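Local coordinates for uncharacterized protein DUF1185 (Bordetella bronchiseptica RB50, PDB 3BYQ) that is of unknown function but adopts a variant of the Bacillus chorismate mutase fold and may have a role in amino-acid metabolism, at residues Leu29-Asn40 with Arg160-Gly171; Ala124-Val134 with Phe146-Pro157. All blocks are in the same frame, centred on the assembly; numbering follows the deposited sequence. Where two conformers were deposited one is given.

Interaction 1: residues Leu29-Asn40 with Arg160-Gly171; sequences LKLAASCAVIRN and REILFALVMGTG. With EDO (1,2-ethanediol), chain T; EDO (1,2-ethanediol), chain Y; EDO (1,2-ethanediol), chain I.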
loop_
_atom_site.group_PDB
_atom_site.type_symbol
_atom_site.label_atom_id
_atom_site.label_comp_id
_atom_site.label_asym_id
_atom_site.label_seq_id
_atom_site.Cartn_x
_atom_site.Cartn_y
_atom_site.Cartn_z
ATOM N N LEU B 29 -0.851 24.445 13.584
ATOM C CA LEU B 29 -2.078 23.684 13.678
ATOM C C LEU B 29 -1.834 22.351 14.362
ATOM O O LEU B 29 -0.842 21.687 14.092
ATOM C CB LEU B 29 -2.626 23.416 12.271
ATOM C CG LEU B 29 -3.857 22.528 12.162
ATOM C CD1 LEU B 29 -5.088 23.135 12.867
ATOM C CD2 LEU B 29 -4.095 22.301 10.705
ATOM N N LYS B 30 -2.741 21.962 15.254
ATOM C CA LYS B 30 -2.714 20.614 15.811
ATOM C C LYS B 30 -4.029 19.930 15.443
ATOM O O LYS B 30 -5.119 20.510 15.591
ATOM C CB LYS B 30 -2.536 20.562 17.301
ATOM C CG LYS B 30 -1.261 21.169 17.752
ATOM C CD LYS B 30 -0.971 20.824 19.215
ATOM C CE LYS B 30 0.191 21.637 19.697
ATOM N NZ LYS B 30 0.742 21.141 20.984
ATOM N N LEU B 31 -3.870 18.732 14.905
ATOM C CA LEU B 31 -5.000 17.817 14.609
ATOM C C LEU B 31 -4.710 16.535 15.374
ATOM O O LEU B 31 -3.603 16.021 15.313
ATOM C CB LEU B 31 -5.103 17.514 13.112
ATOM C CG LEU B 31 -5.443 18.683 12.180
ATOM C CD1 LEU B 31 -5.394 18.256 10.727
ATOM C CD2 LEU B 31 -6.783 19.320 12.493
ATOM N N ALA B 32 -5.721 15.989 16.037
ATOM C CA ALA B 32 -5.510 14.798 16.880
ATOM C C ALA B 32 -6.595 13.788 16.653
ATOM O O ALA B 32 -7.758 14.158 16.415
ATOM C CB ALA B 32 -5.448 15.199 18.370
ATOM N N ALA B 33 -6.218 12.507 16.713
ATOM C CA ALA B 33 -7.202 11.426 16.510
ATOM C C ALA B 33 -7.043 10.447 17.658
ATOM O O ALA B 33 -5.938 10.167 18.076
ATOM C CB ALA B 33 -6.976 10.720 15.180
ATOM N N SER B 34 -8.183 10.002 18.175
ATOM C CA SER B 34 -8.241 8.989 19.217
ATOM C C SER B 34 -9.024 7.838 18.618
ATOM O O SER B 34 -10.162 8.018 18.217
ATOM C CB SER B 34 -8.944 9.509 20.476
ATOM O OG SER B 34 -8.931 8.547 21.548
ATOM N N CYS B 35 -8.384 6.670 18.585
ATOM C CA CYS B 35 -8.949 5.448 18.007
ATOM C C CYS B 35 -8.980 4.315 19.023
ATOM O O CYS B 35 -8.082 4.183 19.895
ATOM C CB CYS B 35 -8.070 4.964 16.862
ATOM S SG CYS B 35 -7.746 6.224 15.543
ATOM N N ALA B 36 -10.007 3.488 18.878
ATOM C CA ALA B 36 -10.162 2.263 19.657
ATOM C C ALA B 36 -10.529 1.113 18.716
ATOM O O ALA B 36 -11.428 1.255 17.858
ATOM C CB ALA B 36 -11.246 2.404 20.730
ATOM N N VAL B 37 -9.852 -0.014 18.954
ATOM C CA VAL B 37 -10.063 -1.261 18.231
ATOM C C VAL B 37 -10.834 -2.169 19.154
ATOM O O VAL B 37 -10.385 -2.468 20.246
ATOM C CB VAL B 37 -8.751 -1.927 17.822
ATOM C CG1 VAL B 37 -9.023 -3.237 17.119
ATOM C CG2 VAL B 37 -7.921 -0.991 16.926
ATOM N N ILE B 38 -12.033 -2.536 18.714
ATOM C CA ILE B 38 -12.929 -3.386 19.489
ATOM C C ILE B 38 -13.355 -4.629 18.728
ATOM O O ILE B 38 -13.257 -4.691 17.539
ATOM C CB ILE B 38 -14.164 -2.635 20.013
ATOM C CG1 ILE B 38 -15.232 -2.396 18.925
ATOM C CG2 ILE B 38 -13.750 -1.303 20.688
ATOM C CD1 ILE B 38 -16.631 -1.936 19.480
ATOM N N ARG B 39 -13.746 -5.656 19.470
ATOM C CA ARG B 39 -14.269 -6.865 18.852
ATOM C C ARG B 39 -15.600 -6.522 18.220
ATOM O O ARG B 39 -16.388 -5.746 18.771
ATOM C CB ARG B 39 -14.464 -7.961 19.904
ATOM C CG ARG B 39 -14.924 -9.277 19.317
ATOM C CD ARG B 39 -14.926 -10.376 20.366
ATOM N NE ARG B 39 -15.888 -10.105 21.418
ATOM C CZ ARG B 39 -17.199 -10.350 21.339
ATOM N NH1 ARG B 39 -17.721 -10.824 20.226
ATOM N NH2 ARG B 39 -17.981 -10.066 22.384
ATOM N N ASN B 40 -15.856 -7.111 17.059
ATOM C CA ASN B 40 -17.136 -6.956 16.400
ATOM C C ASN B 40 -18.062 -8.088 16.820
ATOM O O ASN B 40 -17.873 -9.213 16.380
ATOM C CB ASN B 40 -16.980 -7.000 14.873
ATOM C CG ASN B 40 -18.261 -6.708 14.135
ATOM O OD1 ASN B 40 -19.325 -6.661 14.731
ATOM N ND2 ASN B 40 -18.159 -6.491 12.825
ATOM N N ARG B 160 -12.550 -9.584 12.383
ATOM C CA ARG B 160 -13.674 -9.623 13.321
ATOM C C ARG B 160 -13.633 -8.490 14.350
ATOM O O ARG B 160 -14.139 -8.609 15.453
ATOM C CB ARG B 160 -13.727 -11.016 13.974
ATOM C CG ARG B 160 -13.915 -12.119 12.933
ATOM C CD ARG B 160 -13.967 -13.494 13.515
ATOM N NE ARG B 160 -12.636 -14.004 13.780
ATOM C CZ ARG B 160 -11.755 -14.280 12.828
ATOM N NH1 ARG B 160 -12.032 -14.048 11.543
ATOM N NH2 ARG B 160 -10.575 -14.740 13.171
ATOM N N GLU B 161 -13.020 -7.396 13.935
ATOM C CA GLU B 161 -12.905 -6.172 14.735
ATOM C C GLU B 161 -13.444 -4.965 14.013
ATOM O O GLU B 161 -13.781 -4.998 12.826
ATOM C CB GLU B 161 -11.459 -5.891 15.097
ATOM C CG GLU B 161 -10.801 -6.994 15.864
ATOM C CD GLU B 161 -9.401 -6.664 16.270
ATOM O OE1 GLU B 161 -8.639 -6.136 15.408
ATOM O OE2 GLU B 161 -9.024 -7.011 17.423
ATOM N N ILE B 162 -13.552 -3.897 14.785
ATOM C CA ILE B 162 -13.916 -2.563 14.269
ATOM C C ILE B 162 -13.035 -1.528 14.936
ATOM O O ILE B 162 -12.712 -1.660 16.137
ATOM C CB ILE B 162 -15.383 -2.139 14.553
ATOM C CG1 ILE B 162 -16.390 -3.234 14.174
ATOM C CG2 ILE B 162 -15.707 -0.785 13.807
ATOM C CD1 ILE B 162 -17.804 -3.090 14.868
ATOM N N LEU B 163 -12.566 -0.575 14.130
ATOM C CA LEU B 163 -11.775 0.570 14.609
ATOM C C LEU B 163 -12.679 1.785 14.537
ATOM O O LEU B 163 -13.257 2.095 13.485
ATOM C CB LEU B 163 -10.520 0.749 13.728
ATOM C CG LEU B 163 -9.516 1.831 14.180
ATOM C CD1 LEU B 163 -8.179 1.611 13.438
ATOM C CD2 LEU B 163 -10.028 3.228 13.876
ATOM N N PHE B 164 -12.904 2.402 15.691
ATOM C CA PHE B 164 -13.692 3.630 15.799
ATOM C C PHE B 164 -12.777 4.768 16.189
ATOM O O PHE B 164 -11.922 4.607 17.039
ATOM C CB PHE B 164 -14.791 3.476 16.854
ATOM C CG PHE B 164 -15.909 2.516 16.462
ATOM C CD1 PHE B 164 -16.734 2.818 15.385
ATOM C CD2 PHE B 164 -16.187 1.390 17.205
ATOM C CE1 PHE B 164 -17.779 1.993 15.026
ATOM C CE2 PHE B 164 -17.250 0.542 16.854
ATOM C CZ PHE B 164 -18.039 0.858 15.750
ATOM N N ALA B 165 -13.019 5.933 15.592
ATOM C CA ALA B 165 -12.177 7.091 15.808
ATOM C C ALA B 165 -12.899 8.417 15.860
ATOM O O ALA B 165 -13.944 8.609 15.185
ATOM C CB ALA B 165 -11.117 7.158 14.668
ATOM N N LEU B 166 -12.321 9.320 16.646
ATOM C CA LEU B 166 -12.774 10.712 16.669
ATOM C C LEU B 166 -11.556 11.564 16.381
ATOM O O LEU B 166 -10.419 11.190 16.714
ATOM C CB LEU B 166 -13.352 11.100 18.016
ATOM C CG LEU B 166 -14.644 10.376 18.425
ATOM C CD1 LEU B 166 -15.093 10.811 19.809
ATOM C CD2 LEU B 166 -15.723 10.618 17.404
ATOM N N VAL B 167 -11.807 12.716 15.792
ATOM C CA VAL B 167 -10.788 13.691 15.476
ATOM C C VAL B 167 -11.198 15.068 15.984
ATOM O O VAL B 167 -12.336 15.461 15.862
ATOM C CB VAL B 167 -10.540 13.782 13.957
ATOM C CG1 VAL B 167 -9.497 14.882 13.615
ATOM C CG2 VAL B 167 -10.110 12.428 13.403
HETATM N N MSE B 168 -10.229 15.773 16.578
HETATM C CA MSE B 168 -10.373 17.194 16.922
HETATM C C MSE B 168 -9.123 17.941 16.511
HETATM O O MSE B 168 -8.027 17.371 16.480
HETATM C CB MSE B 168 -10.624 17.458 18.396
HETATM C CG MSE B 168 -11.947 16.868 18.919
HETATM SE SE MSE B 168 -12.135 17.355 20.778
HETATM C CE MSE B 168 -13.556 16.132 21.221
ATOM N N GLY B 169 -9.309 19.216 16.239
ATOM C CA GLY B 169 -8.224 20.094 15.813
ATOM C C GLY B 169 -8.426 21.514 16.286
ATOM O O GLY B 169 -9.528 21.891 16.678
ATOM N N THR B 170 -7.342 22.291 16.195
ATOM C CA THR B 170 -7.254 23.612 16.849
ATOM C C THR B 170 -7.468 24.854 15.990
ATOM O O THR B 170 -7.596 25.955 16.536
ATOM C CB THR B 170 -5.896 23.774 17.541
ATOM O OG1 THR B 170 -4.862 23.756 16.540
ATOM C CG2 THR B 170 -5.702 22.676 18.536
ATOM N N GLY B 171 -7.541 24.675 14.676
ATOM C CA GLY B 171 -7.720 25.822 13.803
ATOM C C GLY B 171 -7.821 25.532 12.335
ATOM O O GLY B 171 -8.116 24.421 11.933
HETATM C C1 EDO T . -3.705 27.086 15.990
HETATM O O1 EDO T . -4.485 26.132 15.274
HETATM C C2 EDO T . -4.537 28.244 16.532
HETATM O O2 EDO T . -5.911 28.060 16.220
HETATM C C1 EDO Y . 3.553 19.205 19.833
HETATM O O1 EDO Y . 3.056 20.413 19.282
HETATM C C2 EDO Y . 5.052 19.226 19.661
HETATM O O2 EDO Y . 5.557 20.232 20.534
HETATM C C1 EDO I . -10.206 -14.137 8.042
HETATM O O1 EDO I . -9.625 -14.772 9.196
HETATM C C2 EDO I . -10.918 -15.187 7.205
HETATM O O2 EDO I . -9.952 -16.167 6.817
HETATM O O HOH W 1 -15.480 -6.954 11.765
#

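Interaction 2: residues Ala124-Val134 with Phe146-Pro157; sequences ATAGYRMMVPV and FNSIEIGIQDAP. With EDO (1,2-ethanediol), chain F; EDO (1,2-ethanediol), chain O.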
loop_
_atom_site.group_PDB
_atom_site.type_symbol
_atom_site.label_atom_id
_atom_site.label_comp_id
_atom_site.label_asym_id
_atom_site.label_seq_id
_atom_site.Cartn_x
_atom_site.Cartn_y
_atom_site.Cartn_z
ATOM N N ALA B 124 -12.474 -2.748 5.522
ATOM C CA ALA B 124 -11.134 -2.874 4.950
ATOM C C ALA B 124 -10.296 -3.885 5.699
ATOM O O ALA B 124 -10.655 -4.387 6.726
ATOM C CB ALA B 124 -10.436 -1.521 5.015
ATOM N N THR B 125 -9.166 -4.172 5.088
ATOM C CA THR B 125 -8.177 -5.087 5.666
ATOM C C THR B 125 -7.391 -4.386 6.774
ATOM O O THR B 125 -7.367 -3.159 6.892
ATOM C CB THR B 125 -7.177 -5.557 4.619
ATOM O OG1 THR B 125 -6.527 -4.413 4.072
ATOM C CG2 THR B 125 -7.873 -6.330 3.525
ATOM N N ALA B 126 -6.811 -5.189 7.645
ATOM C CA ALA B 126 -6.005 -4.670 8.734
ATOM C C ALA B 126 -4.899 -3.802 8.127
ATOM O O ALA B 126 -4.303 -4.159 7.129
ATOM C CB ALA B 126 -5.369 -5.816 9.575
ATOM N N GLY B 127 -4.670 -2.666 8.764
ATOM C CA GLY B 127 -3.677 -1.709 8.352
ATOM C C GLY B 127 -4.131 -0.646 7.405
ATOM O O GLY B 127 -3.365 0.233 7.046
ATOM N N TYR B 128 -5.378 -0.742 6.965
ATOM C CA TYR B 128 -5.910 0.228 6.043
ATOM C C TYR B 128 -5.771 1.633 6.639
ATOM O O TYR B 128 -6.078 1.864 7.804
ATOM C CB TYR B 128 -7.385 -0.064 5.746
ATOM C CG TYR B 128 -7.975 0.818 4.670
ATOM C CD1 TYR B 128 -7.553 0.664 3.369
ATOM C CD2 TYR B 128 -8.967 1.770 4.940
ATOM C CE1 TYR B 128 -8.087 1.426 2.356
ATOM C CE2 TYR B 128 -9.476 2.582 3.900
ATOM C CZ TYR B 128 -9.021 2.387 2.619
ATOM O OH TYR B 128 -9.452 3.122 1.511
ATOM N N ARG B 129 -5.300 2.554 5.803
ATOM C CA ARG B 129 -5.109 3.965 6.180
ATOM C C ARG B 129 -6.186 4.787 5.511
ATOM O O ARG B 129 -6.452 4.580 4.341
ATOM C CB ARG B 129 -3.791 4.486 5.634
ATOM C CG ARG B 129 -2.559 3.661 5.873
ATOM C CD ARG B 129 -2.170 3.615 7.281
ATOM N NE ARG B 129 -1.994 4.911 7.929
ATOM C CZ ARG B 129 -1.821 5.055 9.236
ATOM N NH1 ARG B 129 -1.741 3.985 10.019
ATOM N NH2 ARG B 129 -1.709 6.251 9.767
HETATM N N MSE B 130 -6.765 5.742 6.229
HETATM C CA MSE B 130 -7.860 6.528 5.670
HETATM C C MSE B 130 -7.776 7.996 6.028
HETATM O O MSE B 130 -7.555 8.333 7.179
HETATM C CB MSE B 130 -9.184 5.915 6.212
HETATM C CG MSE B 130 -10.469 6.428 5.646
HETATM SE SE MSE B 130 -11.955 5.308 6.182
HETATM C CE MSE B 130 -12.026 5.775 8.035
HETATM N N MSE B 131 -7.982 8.855 5.029
HETATM C CA MSE B 131 -8.002 10.312 5.233
HETATM C C MSE B 131 -9.329 10.669 5.834
HETATM O O MSE B 131 -10.377 10.305 5.292
HETATM C CB MSE B 131 -7.894 11.113 3.925
HETATM C CG MSE B 131 -6.653 10.926 3.136
HETATM SE SE MSE B 131 -5.063 11.397 4.070
HETATM C CE MSE B 131 -5.371 13.259 4.445
ATOM N N VAL B 132 -9.287 11.388 6.944
ATOM C CA VAL B 132 -10.518 11.798 7.649
ATOM C C VAL B 132 -10.727 13.295 7.531
ATOM O O VAL B 132 -9.882 14.081 7.957
ATOM C CB VAL B 132 -10.483 11.393 9.157
ATOM C CG1 VAL B 132 -11.838 11.784 9.848
ATOM C CG2 VAL B 132 -10.211 9.893 9.277
ATOM N N PRO B 133 -11.837 13.709 6.956
ATOM C CA PRO B 133 -11.984 15.136 6.734
ATOM C C PRO B 133 -12.577 15.818 7.932
ATOM O O PRO B 133 -13.434 15.253 8.606
ATOM C CB PRO B 133 -12.986 15.188 5.586
ATOM C CG PRO B 133 -13.826 14.000 5.814
ATOM C CD PRO B 133 -12.910 12.942 6.282
ATOM N N VAL B 134 -12.124 17.044 8.182
ATOM C CA VAL B 134 -12.643 17.840 9.278
ATOM C C VAL B 134 -13.195 19.169 8.815
ATOM O O VAL B 134 -12.880 19.684 7.724
ATOM C CB VAL B 134 -11.564 18.146 10.386
ATOM C CG1 VAL B 134 -10.956 16.874 10.920
ATOM C CG2 VAL B 134 -10.429 19.087 9.875
ATOM N N PHE B 146 -11.616 23.608 6.466
ATOM C CA PHE B 146 -11.642 22.269 5.821
ATOM C C PHE B 146 -10.253 21.714 5.823
ATOM O O PHE B 146 -9.296 22.395 5.426
ATOM C CB PHE B 146 -12.156 22.311 4.381
ATOM C CG PHE B 146 -13.533 22.858 4.267
ATOM C CD1 PHE B 146 -14.590 22.232 4.899
ATOM C CD2 PHE B 146 -13.800 23.927 3.448
ATOM C CE1 PHE B 146 -15.871 22.724 4.783
ATOM C CE2 PHE B 146 -15.112 24.409 3.300
ATOM C CZ PHE B 146 -16.124 23.803 3.977
ATOM N N ASN B 147 -10.117 20.480 6.278
ATOM C CA ASN B 147 -8.813 19.863 6.399
ATOM C C ASN B 147 -8.935 18.353 6.530
ATOM O O ASN B 147 -10.041 17.813 6.472
ATOM C CB ASN B 147 -8.085 20.413 7.641
ATOM C CG ASN B 147 -6.596 20.543 7.445
ATOM O OD1 ASN B 147 -5.966 19.817 6.661
ATOM N ND2 ASN B 147 -6.017 21.522 8.136
ATOM N N SER B 148 -7.793 17.690 6.679
ATOM C CA SER B 148 -7.787 16.226 6.761
ATOM C C SER B 148 -6.656 15.730 7.585
ATOM O O SER B 148 -5.623 16.386 7.684
ATOM C CB SER B 148 -7.600 15.611 5.346
ATOM O OG SER B 148 -8.627 15.984 4.466
ATOM N N ILE B 149 -6.877 14.578 8.208
ATOM C CA ILE B 149 -5.818 13.851 8.910
ATOM C C ILE B 149 -5.972 12.349 8.582
ATOM O O ILE B 149 -7.086 11.843 8.496
ATOM C CB ILE B 149 -5.807 14.112 10.405
ATOM C CG1 ILE B 149 -4.601 13.412 11.037
ATOM C CG2 ILE B 149 -7.117 13.636 11.043
ATOM C CD1 ILE B 149 -4.406 13.676 12.554
ATOM N N GLU B 150 -4.861 11.664 8.379
ATOM C CA GLU B 150 -4.916 10.227 8.096
ATOM C C GLU B 150 -4.926 9.419 9.378
ATOM O O GLU B 150 -4.136 9.679 10.282
ATOM C CB GLU B 150 -3.720 9.779 7.238
ATOM C CG GLU B 150 -3.971 8.405 6.606
ATOM C CD GLU B 150 -2.788 7.802 5.920
ATOM O OE1 GLU B 150 -1.810 7.484 6.632
ATOM O OE2 GLU B 150 -2.861 7.613 4.683
ATOM N N ILE B 151 -5.790 8.411 9.445
ATOM C CA ILE B 151 -5.813 7.505 10.587
ATOM C C ILE B 151 -5.581 6.074 10.117
ATOM O O ILE B 151 -5.715 5.753 8.917
ATOM C CB ILE B 151 -7.158 7.565 11.380
ATOM C CG1 ILE B 151 -8.336 7.015 10.559
ATOM C CG2 ILE B 151 -7.423 9.009 11.866
ATOM C CD1 ILE B 151 -9.638 6.770 11.377
ATOM N N GLY B 152 -5.308 5.216 11.084
ATOM C CA GLY B 152 -5.108 3.798 10.823
ATOM C C GLY B 152 -4.229 3.181 11.870
ATOM O O GLY B 152 -3.477 3.881 12.553
ATOM N N ILE B 153 -4.395 1.884 12.044
ATOM C CA ILE B 153 -3.567 1.106 12.982
ATOM C C ILE B 153 -3.064 -0.065 12.156
ATOM O O ILE B 153 -3.826 -0.758 11.482
ATOM C CB ILE B 153 -4.344 0.674 14.249
ATOM C CG1 ILE B 153 -4.727 1.930 15.038
ATOM C CG2 ILE B 153 -3.507 -0.278 15.166
ATOM C CD1 ILE B 153 -5.558 1.659 16.295
ATOM N N GLN B 154 -1.772 -0.324 12.290
ATOM C CA GLN B 154 -1.128 -1.307 11.448
ATOM C C GLN B 154 -1.752 -2.697 11.415
ATOM O O GLN B 154 -1.854 -3.323 10.345
ATOM C CB GLN B 154 0.356 -1.384 11.773
ATOM C CG GLN B 154 1.119 -2.375 10.915
ATOM C CD GLN B 154 1.093 -3.790 11.495
ATOM O OE1 GLN B 154 1.150 -3.967 12.707
ATOM N NE2 GLN B 154 1.028 -4.792 10.626
ATOM N N ASP B 155 -2.152 -3.158 12.589
ATOM C CA ASP B 155 -2.681 -4.497 12.753
ATOM C C ASP B 155 -4.176 -4.491 13.064
ATOM O O ASP B 155 -4.675 -5.421 13.691
ATOM C CB ASP B 155 -1.896 -5.239 13.844
ATOM C CG ASP B 155 -2.201 -4.720 15.239
ATOM O OD1 ASP B 155 -2.425 -3.505 15.367
ATOM O OD2 ASP B 155 -2.288 -5.540 16.181
ATOM N N ALA B 156 -4.865 -3.477 12.622
ATOM C CA ALA B 156 -6.295 -3.381 12.873
ATOM C C ALA B 156 -7.009 -2.650 11.759
ATOM O O ALA B 156 -6.379 -1.911 11.008
ATOM C CB ALA B 156 -6.554 -2.600 14.171
ATOM N N PRO B 157 -8.304 -2.912 11.621
ATOM C CA PRO B 157 -9.084 -3.917 12.324
ATOM C C PRO B 157 -8.819 -5.252 11.667
ATOM O O PRO B 157 -8.801 -5.356 10.424
ATOM C CB PRO B 157 -10.517 -3.517 12.023
ATOM C CG PRO B 157 -10.459 -2.841 10.741
ATOM C CD PRO B 157 -9.152 -2.158 10.662
HETATM C C1 EDO F . -0.610 1.923 15.243
HETATM O O1 EDO F . -0.122 1.258 14.062
HETATM C C2 EDO F . 0.501 2.755 15.852
HETATM O O2 EDO F . 1.114 3.556 14.828
HETATM C C1 EDO O . 0.136 11.560 10.071
HETATM O O1 EDO O . -0.368 11.051 8.825
HETATM C C2 EDO O . -0.961 11.479 11.119
HETATM O O2 EDO O . -1.566 10.176 11.088
HETATM O O HOH W 2 -9.952 -6.665 8.342
HETATM O O HOH W 3 -1.391 -5.201 7.902
HETATM O O HOH W 4 -6.428 0.833 10.369
#

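Interaction 1: residues Leu29-Asn40 with Arg160-Gly171
A chi1 of 77° sets CG1 of Ile-38 between its backbone N and carbonyl carbon and brings CD1 to the edge of the Phe-164 ring, in its plane, 3.7 Å from CE2. Ile-162 CG2, from the ring's own strand, lies over one face of that ring. Thr-170 OG1 takes the equivalent position (chi1 64°), where Lys-30 N donates to it over 3.1 Å at 168°, while Thr-170 N returns a bond to Lys-30 O. From Ala-32 to Ile-38, paired N-H...O=C bonds join the strands at every second residue, as in a regular antiparallel pair. On the face of Ala-33, Cys-35 and Val-37, Cys-35 SG is 3.6 Å from Ala-165 CB. At the end, where Asn-40 N donates to Arg-160 O, the Asn-40 side chain crosses that of Ile-162, CG near CD1; OD1 accepts from Tyr-42 N, and ND2 gives to a water that donates to Glu-161 O. Glu-161 OE1 lies 3.4 Å from Val-37 CG1 and accepts from Arg-158 N, while OE2 forms a salt bridge with Arg-8. Both are inner strands, 7-17 bordering 29-39 and 79-86 bordering 161-169; helix 51-72 packs on Ala-32, Ser-34 and Leu-166, and strand 147-151 meets Ala-33 and Val-167 on the other face.

Interaction 2: residues Ala124-Val134 with Phe146-Pro157
Phe-146 CA approaches Val-134 O at the start of the antiparallel pairing, where Asn-147 CB lies alongside Val-134 CG2 at 3.5 Å. Next, Ser-148 OG bonds to Lys-121 O of a neighbouring subunit. Ile-149 and Val-132 exchange backbone bonds, with Val-132 N to Ile-149 O at 2.7 Å. Glu-150, extended with CG anti to the backbone N (chi1 -164°), carries its carboxylate across Arg-129 and forms a salt bridge, NE to OE1 2.9 Å, in the guanidinium plane but above that of the carboxylate, the two planes being 68° apart. Its OE2 is bonded to Tyr-128 of a neighbouring subunit. Ile-151 CG1 packs obliquely on Val-132 CG2 at 3.7 Å, and Gly-152 CA then lies over one guanidinium face of Arg-129. Ile-153 N donates to a water that also lies within reach of Tyr-128 O and Ala-156 O. The type I turn from Ile-153 to Ala-156 faces the type II turn from Thr-125 to Tyr-128; Gly-127 N joins them, 2.9 Å from Ala-156 O. At Pro-157, a water links its O to Ala-124 O. The hairpin pairs with strand 79-86 through 130-136, while Ile-149 and Ile-151 pack on strands 7-17, 29-39 and 161-169.

How the interactions relate
The centres of interactions 1 and 2 lie about 9 Å apart, and both belong to the same mixed sheet. Along the chain the order is 29-40, 124-134, 146-157, 160-171: the hairpin of interaction 2 falls between the two strands of interaction 1, and strand 147-151 is followed directly by strand 161-169. Strand 79-86 pairs with both 130-136 and 161-169 and so is a shared neighbour of both contacts. Direct packing adds to this, with Leu-29 CD2 3.3 Å from Asn-147 ND2 and Val-37 CG2 3.5 Å from Ala-156 CB. Interaction 1 is mostly buried, meeting another subunit at Arg-160, whereas interaction 2 meets three, consistent with a share in holding the hexamer together.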